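Sialyltransferase 0160 (Photobacterium damselae, PDB 4R84) probably transfers sialic acid from its CMP-activated donor to galactose-containing acceptor sugars, as a glycosyltransferase of the GT-B structural group. Local coordinates at residues D323-L328 / L335-V340; V340-E345 / A429-E434. All coordinates share one frame; numbering follows the deposited sequence.

From the N terminus, contact 1 comes first: the short helical turn at 323-328 leads into helix 330-340, and the chain folds back so that the turn packs on the second half of that helix, closing a small local loop. Contact 2 opens where contact 1 closes, Val340 belonging to both. Its loop is far longer, 83 residues between the segments, and takes in strands 358-362 and 401-405 before residues 429-434 return beside the nucleotide. The two loops therefore follow in series, neither nested nor crossed. Contact 1 fixes turn 324-327 on helix 330-340, contact 2 joins that helix's end to the loop bearing pocket residues, and Leu337 with Lys344 packs one contact against the other.

Contact 1: residues D323-L328 / L335-V340; sequences DEFAKL and LFLDIV
The short, weakly bonded helical turn 324-327 packs on helix 330-340 of the GT-B chain through Phe325, which meets Phe336 in a local helix-helix contact built round a buried aromatic pair. CE1 of Phe325 lies 3.5 Å from CD2 of Phe336, and CD1 of Phe325 is almost as near to the same atom. The ring planes are inclined at 60° with centroids 5.4 Å apart, an oblique meeting that is neither a parallel stack nor a T-shaped one. Both residues point from their own backbone toward the other segment, and both place CG opposite the backbone N (chi1 175° in Phe325, 176° in Phe336), which carries each ring out into the space between two backbones whose CA atoms, those of Phe325 and Phe336, remain 8.3 Å apart.

Leu337 adds the second apolar surface. Its CG approaches CZ of Phe325 at 3.9 Å, with CD1 and CD2 only slightly more distant, and the two side chains cross at about a right angle. The far end of the Phe325 ring thus meets the leucine fork while its CD1-CE1 side meets Phe336. Within the helix, Val340 CG1 sits 3.9 Å above one face of the Phe336 ring, offset toward its rim, one turn beyond the phenylalanine. The contact across the segments is made by apolar side chains, with both phenylalanines buried.

Further out, Phe336 also packs on Leu135 and Ile136 of helix 129-144 and on Thr439, whereas Phe325 and Leu337 both touch Lys344 at the start of helix 344-353. The aromatic pair consequently lies where turn 324-327 and helices 129-144, 330-340 and 344-353 come together.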
loop_
_atom_site.group_PDB
_atom_site.type_symbol
_atom_site.label_atom_id
_atom_site.label_comp_id
_atom_site.label_asym_id
_atom_site.label_seq_id
_atom_site.Cartn_x
_atom_site.Cartn_y
_atom_site.Cartn_z
ATOM N N ASP A 323 10.711 2.647 2.820
ATOM C CA ASP A 323 11.914 2.709 2.003
ATOM C C ASP A 323 11.886 1.826 0.760
ATOM O O ASP A 323 12.925 1.578 0.151
ATOM C CB ASP A 323 13.126 2.343 2.859
ATOM C CG ASP A 323 13.030 0.944 3.426
ATOM O OD1 ASP A 323 11.919 0.366 3.399
ATOM O OD2 ASP A 323 14.060 0.420 3.900
ATOM N N GLU A 324 10.713 1.368 0.357
ATOM C CA GLU A 324 10.672 0.435 -0.767
ATOM C C GLU A 324 10.918 1.119 -2.117
ATOM O O GLU A 324 11.441 0.503 -3.051
ATOM C CB GLU A 324 9.338 -0.310 -0.775
ATOM C CG GLU A 324 9.264 -1.379 0.301
ATOM C CD GLU A 324 8.028 -2.251 0.185
ATOM O OE1 GLU A 324 7.081 -1.865 -0.531
ATOM O OE2 GLU A 324 8.011 -3.331 0.809
ATOM N N PHE A 325 10.524 2.387 -2.223
ATOM C CA PHE A 325 10.735 3.153 -3.449
ATOM C C PHE A 325 12.204 3.175 -3.855
ATOM O O PHE A 325 12.544 2.977 -5.021
ATOM C CB PHE A 325 10.215 4.587 -3.265
ATOM C CG PHE A 325 10.499 5.500 -4.425
ATOM C CD1 PHE A 325 9.668 5.526 -5.529
ATOM C CD2 PHE A 325 11.578 6.369 -4.388
ATOM C CE1 PHE A 325 9.922 6.395 -6.582
ATOM C CE2 PHE A 325 11.837 7.244 -5.443
ATOM C CZ PHE A 325 11.015 7.255 -6.534
ATOM N N ALA A 326 13.065 3.425 -2.875
ATOM C CA ALA A 326 14.494 3.563 -3.114
ATOM C C ALA A 326 15.127 2.251 -3.562
ATOM O O ALA A 326 16.186 2.263 -4.190
ATOM C CB ALA A 326 15.187 4.081 -1.861
ATOM N N LYS A 327 14.479 1.132 -3.237
ATOM C CA LYS A 327 14.980 -0.192 -3.613
ATOM C C LYS A 327 14.488 -0.576 -5.004
ATOM O O LYS A 327 14.935 -1.566 -5.587
ATOM C CB LYS A 327 14.533 -1.260 -2.613
ATOM C CG LYS A 327 14.990 -1.062 -1.184
ATOM C CD LYS A 327 14.477 -2.206 -0.311
ATOM C CE LYS A 327 14.645 -1.908 1.171
ATOM N NZ LYS A 327 16.065 -1.682 1.559
ATOM N N LEU A 328 13.556 0.204 -5.541
ATOM C CA LEU A 328 13.133 -0.009 -6.912
ATOM C C LEU A 328 14.282 0.368 -7.833
ATOM O O LEU A 328 15.175 1.134 -7.454
ATOM C CB LEU A 328 11.882 0.820 -7.256
ATOM C CG LEU A 328 10.548 0.478 -6.577
ATOM C CD1 LEU A 328 9.511 1.521 -6.960
ATOM C CD2 LEU A 328 10.065 -0.907 -6.997
ATOM N N LEU A 335 8.538 5.316 -13.215
ATOM C CA LEU A 335 7.143 4.934 -13.440
ATOM C C LEU A 335 6.241 5.329 -12.261
ATOM O O LEU A 335 5.146 5.862 -12.462
ATOM C CB LEU A 335 7.036 3.429 -13.708
ATOM C CG LEU A 335 5.627 2.861 -13.915
ATOM C CD1 LEU A 335 4.826 3.643 -14.949
ATOM C CD2 LEU A 335 5.710 1.392 -14.296
ATOM N N PHE A 336 6.687 5.034 -11.043
ATOM C CA PHE A 336 5.943 5.431 -9.847
ATOM C C PHE A 336 5.712 6.938 -9.847
ATOM O O PHE A 336 4.589 7.395 -9.652
ATOM C CB PHE A 336 6.691 5.021 -8.583
ATOM C CG PHE A 336 6.034 5.471 -7.307
ATOM C CD1 PHE A 336 5.073 4.700 -6.696
ATOM C CD2 PHE A 336 6.411 6.660 -6.705
ATOM C CE1 PHE A 336 4.477 5.105 -5.509
ATOM C CE2 PHE A 336 5.812 7.072 -5.536
ATOM C CZ PHE A 336 4.854 6.291 -4.935
ATOM N N LEU A 337 6.778 7.697 -10.082
ATOM C CA LEU A 337 6.706 9.158 -10.052
ATOM C C LEU A 337 5.742 9.722 -11.085
ATOM O O LEU A 337 5.034 10.697 -10.822
ATOM C CB LEU A 337 8.099 9.756 -10.269
ATOM C CG LEU A 337 9.063 9.520 -9.110
ATOM C CD1 LEU A 337 10.486 9.909 -9.517
ATOM C CD2 LEU A 337 8.596 10.325 -7.867
ATOM N N ASP A 338 5.732 9.117 -12.271
ATOM C CA ASP A 338 4.855 9.545 -13.351
ATOM C C ASP A 338 3.395 9.344 -12.998
ATOM O O ASP A 338 2.565 10.230 -13.191
ATOM C CB ASP A 338 5.197 8.783 -14.634
ATOM C CG ASP A 338 4.342 9.216 -15.810
ATOM O OD1 ASP A 338 4.512 10.357 -16.292
ATOM O OD2 ASP A 338 3.507 8.406 -16.262
ATOM N N ILE A 339 3.087 8.170 -12.464
ATOM C CA ILE A 339 1.728 7.860 -12.072
ATOM C C ILE A 339 1.233 8.802 -10.961
ATOM O O ILE A 339 0.113 9.317 -11.038
ATOM C CB ILE A 339 1.631 6.407 -11.623
ATOM C CG1 ILE A 339 1.805 5.512 -12.862
ATOM C CG2 ILE A 339 0.305 6.142 -10.945
ATOM C CD1 ILE A 339 2.011 4.043 -12.537
ATOM N N VAL A 340 2.054 9.036 -9.943
ATOM C CA VAL A 340 1.596 9.884 -8.822
ATOM C C VAL A 340 1.733 11.381 -9.121
ATOM O O VAL A 340 1.297 12.208 -8.323
ATOM C CB VAL A 340 2.343 9.591 -7.493
ATOM C CG1 VAL A 340 2.261 8.112 -7.159
ATOM C CG2 VAL A 340 3.793 10.079 -7.532
#

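Contact 2: residues V340-E345 / A429-E434; sequences VGFDKE and AKISFE. With CSF (cytidine-5'-monophosphate-3-fluoro-N-acetyl-neuraminic acid), chain E.
Ile431 meets the chain just beyond helix 330-340 with its longer branch, which lies alongside a backbone carbonyl: CG1 and CD1 of Ile431 are both 3.6 Å from Gly341 O, and CD1 reaches on to CD1 of Phe342 at 3.9 Å. CG1 stands beside the backbone N (chi1 -54°), which brings that branch up to the glycine carbonyl and across the phenylalanine at about a right angle. Water 1 adds a polar link, donating to Val340 O at 2.9 Å and accepting from Ser432 N.

Behind this shell, a Schellman motif with Gly341 as its C-prime residue, at positive phi (77°), ends the helix and turns the chain toward Phe342. The Phe342 ring is backed by Lys344 CA over one face, and it also packs on Val435 and Leu436 of helix 434-438. Asp343 caps the next helix through OD1 to Gln346 N. On the loop side, Ser432 OG is hydrogen-bonded to Ser128 OG.

The residues after Ile431 bind the donor analogue. Phe433 N gives a bent hydrogen bond to the cytosine O2 (2.9 Å, 137°), and the carboxylate of Glu434 spans the ribose diol, with OE1 accepting from O2' at 2.7 Å and OE2 from O3' at 2.5 Å. One carboxylate answering two vicinal hydroxyls is consistent with recognition of the ribose through its 2',3'-diol, by a loop that Ile431 and the water join to the end of helix 330-340.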
loop_
_atom_site.group_PDB
_atom_site.type_symbol
_atom_site.label_atom_id
_atom_site.label_comp_id
_atom_site.label_asym_id
_atom_site.label_seq_id
_atom_site.Cartn_x
_atom_site.Cartn_y
_atom_site.Cartn_z
ATOM N N VAL A 340 2.054 9.036 -9.943
ATOM C CA VAL A 340 1.596 9.884 -8.822
ATOM C C VAL A 340 1.733 11.381 -9.121
ATOM O O VAL A 340 1.297 12.208 -8.323
ATOM C CB VAL A 340 2.343 9.591 -7.493
ATOM C CG1 VAL A 340 2.261 8.112 -7.159
ATOM C CG2 VAL A 340 3.793 10.079 -7.532
ATOM N N GLY A 341 2.343 11.715 -10.254
ATOM C CA GLY A 341 2.409 13.092 -10.720
ATOM C C GLY A 341 3.421 13.968 -10.002
ATOM O O GLY A 341 3.204 15.174 -9.850
ATOM N N PHE A 342 4.533 13.370 -9.581
ATOM C CA PHE A 342 5.523 14.072 -8.766
ATOM C C PHE A 342 6.848 14.235 -9.497
ATOM O O PHE A 342 7.483 13.256 -9.855
ATOM C CB PHE A 342 5.738 13.328 -7.446
ATOM C CG PHE A 342 6.822 13.929 -6.562
ATOM C CD1 PHE A 342 6.977 15.314 -6.440
ATOM C CD2 PHE A 342 7.664 13.100 -5.826
ATOM C CE1 PHE A 342 7.966 15.852 -5.618
ATOM C CE2 PHE A 342 8.650 13.636 -4.989
ATOM C CZ PHE A 342 8.795 15.016 -4.886
ATOM N N ASP A 343 7.253 15.478 -9.736
ATOM C CA ASP A 343 8.554 15.731 -10.343
ATOM C C ASP A 343 9.600 15.841 -9.241
ATOM O O ASP A 343 9.936 16.948 -8.787
ATOM C CB ASP A 343 8.518 16.996 -11.206
ATOM C CG ASP A 343 9.745 17.131 -12.129
ATOM O OD1 ASP A 343 10.801 16.497 -11.882
ATOM O OD2 ASP A 343 9.653 17.903 -13.108
ATOM N N LYS A 344 10.111 14.690 -8.815
ATOM C CA LYS A 344 11.068 14.619 -7.720
ATOM C C LYS A 344 12.359 15.349 -8.051
ATOM O O LYS A 344 12.910 16.070 -7.215
ATOM C CB LYS A 344 11.363 13.158 -7.363
ATOM C CG LYS A 344 12.493 12.995 -6.360
ATOM C CD LYS A 344 12.671 11.541 -5.932
ATOM C CE LYS A 344 13.901 11.404 -5.053
ATOM N NZ LYS A 344 14.163 10.020 -4.603
ATOM N N GLU A 345 12.837 15.167 -9.278
ATOM C CA GLU A 345 14.064 15.805 -9.725
ATOM C C GLU A 345 13.975 17.316 -9.597
ATOM O O GLU A 345 14.926 17.958 -9.172
ATOM C CB GLU A 345 14.348 15.416 -11.178
ATOM C CG GLU A 345 15.545 16.097 -11.803
ATOM C CD GLU A 345 15.902 15.493 -13.146
ATOM O OE1 GLU A 345 15.510 14.333 -13.393
ATOM O OE2 GLU A 345 16.552 16.183 -13.960
ATOM N N ALA A 429 -0.302 21.151 -5.439
ATOM C CA ALA A 429 -1.267 20.733 -4.434
ATOM C C ALA A 429 -1.885 19.380 -4.732
ATOM O O ALA A 429 -2.324 18.684 -3.813
ATOM C CB ALA A 429 -2.365 21.793 -4.286
ATOM N N LYS A 430 -1.947 19.012 -6.010
ATOM C CA LYS A 430 -2.561 17.736 -6.397
ATOM C C LYS A 430 -1.813 16.506 -5.848
ATOM O O LYS A 430 -2.395 15.437 -5.628
ATOM C CB LYS A 430 -2.646 17.641 -7.927
ATOM C CG LYS A 430 -3.345 16.381 -8.433
ATOM C CD LYS A 430 -3.484 16.380 -9.953
ATOM C CE LYS A 430 -4.283 15.166 -10.434
ATOM N NZ LYS A 430 -4.616 15.250 -11.890
ATOM N N ILE A 431 -0.520 16.661 -5.616
ATOM C CA ILE A 431 0.297 15.557 -5.106
ATOM C C ILE A 431 -0.087 15.244 -3.663
ATOM O O ILE A 431 -0.172 16.142 -2.839
ATOM C CB ILE A 431 1.789 15.906 -5.172
ATOM C CG1 ILE A 431 2.143 16.324 -6.605
ATOM C CG2 ILE A 431 2.647 14.716 -4.688
ATOM C CD1 ILE A 431 3.497 16.941 -6.751
ATOM N N SER A 432 -0.319 13.977 -3.348
ATOM C CA SER A 432 -0.550 13.595 -1.957
ATOM C C SER A 432 0.725 13.822 -1.168
ATOM O O SER A 432 1.791 13.400 -1.592
ATOM C CB SER A 432 -0.996 12.134 -1.844
ATOM O OG SER A 432 -2.289 11.956 -2.408
ATOM N N PHE A 433 0.624 14.485 -0.019
ATOM C CA PHE A 433 1.825 14.766 0.767
ATOM C C PHE A 433 2.606 13.483 1.077
ATOM O O PHE A 433 3.838 13.486 1.142
ATOM C CB PHE A 433 1.468 15.474 2.077
ATOM C CG PHE A 433 2.678 15.942 2.854
ATOM C CD1 PHE A 433 3.385 15.060 3.664
ATOM C CD2 PHE A 433 3.108 17.253 2.770
ATOM C CE1 PHE A 433 4.505 15.472 4.366
ATOM C CE2 PHE A 433 4.226 17.678 3.481
ATOM C CZ PHE A 433 4.922 16.787 4.274
ATOM N N GLU A 434 1.875 12.392 1.282
ATOM C CA GLU A 434 2.487 11.106 1.637
ATOM C C GLU A 434 3.486 10.606 0.576
ATOM O O GLU A 434 4.365 9.784 0.875
ATOM C CB GLU A 434 1.390 10.066 1.888
ATOM C CG GLU A 434 0.504 10.340 3.132
ATOM C CD GLU A 434 -0.655 11.314 2.883
ATOM O OE1 GLU A 434 -0.786 11.837 1.760
ATOM O OE2 GLU A 434 -1.466 11.544 3.814
HETATM C C5A CSF E . -10.762 15.772 8.137
HETATM C C4A CSF E . -10.730 14.678 7.078
HETATM C C2A CSF E . -9.467 16.265 5.565
HETATM O O6A CSF E . -9.516 17.205 6.653
HETATM C C6A CSF E . -9.522 16.639 7.959
HETATM C C3A CSF E . -10.645 15.279 5.671
HETATM O O4A CSF E . -11.912 13.876 7.208
HETATM N N5A CSF E . -10.752 15.174 9.454
HETATM C C7A CSF E . -9.553 17.787 8.949
HETATM C C8A CSF E . -8.314 18.650 8.789
HETATM C C9A CSF E . -8.236 19.675 9.913
HETATM O O9A CSF E . -7.035 20.425 9.729
HETATM O O8A CSF E . -7.171 17.799 8.872
HETATM O O7A CSF E . -10.703 18.597 8.698
HETATM C C1A CSF E . -9.562 17.028 4.260
HETATM O OBA CSF E . -9.429 16.401 3.190
HETATM O OAA CSF E . -9.783 18.263 4.277
HETATM O O1A CSF E . -8.270 15.485 5.540
HETATM O O2A CSF E . -6.077 14.927 6.580
HETATM N N1 CSF E . -3.095 16.886 1.841
HETATM C C2 CSF E . -1.935 17.322 1.184
HETATM N N3 CSF E . -1.403 18.528 1.487
HETATM C C4 CSF E . -1.992 19.295 2.430
HETATM C C5 CSF E . -3.153 18.876 3.080
HETATM C C6 CSF E . -3.706 17.641 2.757
HETATM C "C3'" CSF E . -3.890 14.078 3.218
HETATM C "C2'" CSF E . -2.952 14.423 2.092
HETATM C "C1'" CSF E . -3.660 15.588 1.437
HETATM O "O4'" CSF E . -5.038 15.512 1.810
HETATM C "C4'" CSF E . -5.238 14.330 2.583
HETATM P PA CSF E . -6.737 15.976 5.721
HETATM O "O5'" CSF E . -6.056 15.761 4.303
HETATM C "C5'" CSF E . -6.342 14.567 3.590
HETATM O "O3'" CSF E . -3.699 12.743 3.670
HETATM O "O2'" CSF E . -2.920 13.362 1.128
HETATM N N4 CSF E . -1.461 20.504 2.736
HETATM O O2 CSF E . -1.405 16.581 0.313
HETATM O O3A CSF E . -6.622 17.438 6.058
HETATM C C10 CSF E . -11.643 15.477 10.401
HETATM O O10 CSF E . -12.594 16.219 10.199
HETATM C C11 CSF E . -11.386 14.860 11.748
HETATM F F3A CSF E . -11.804 15.957 5.372
HETATM O O HOH W 1 0.076 11.968 -5.686
#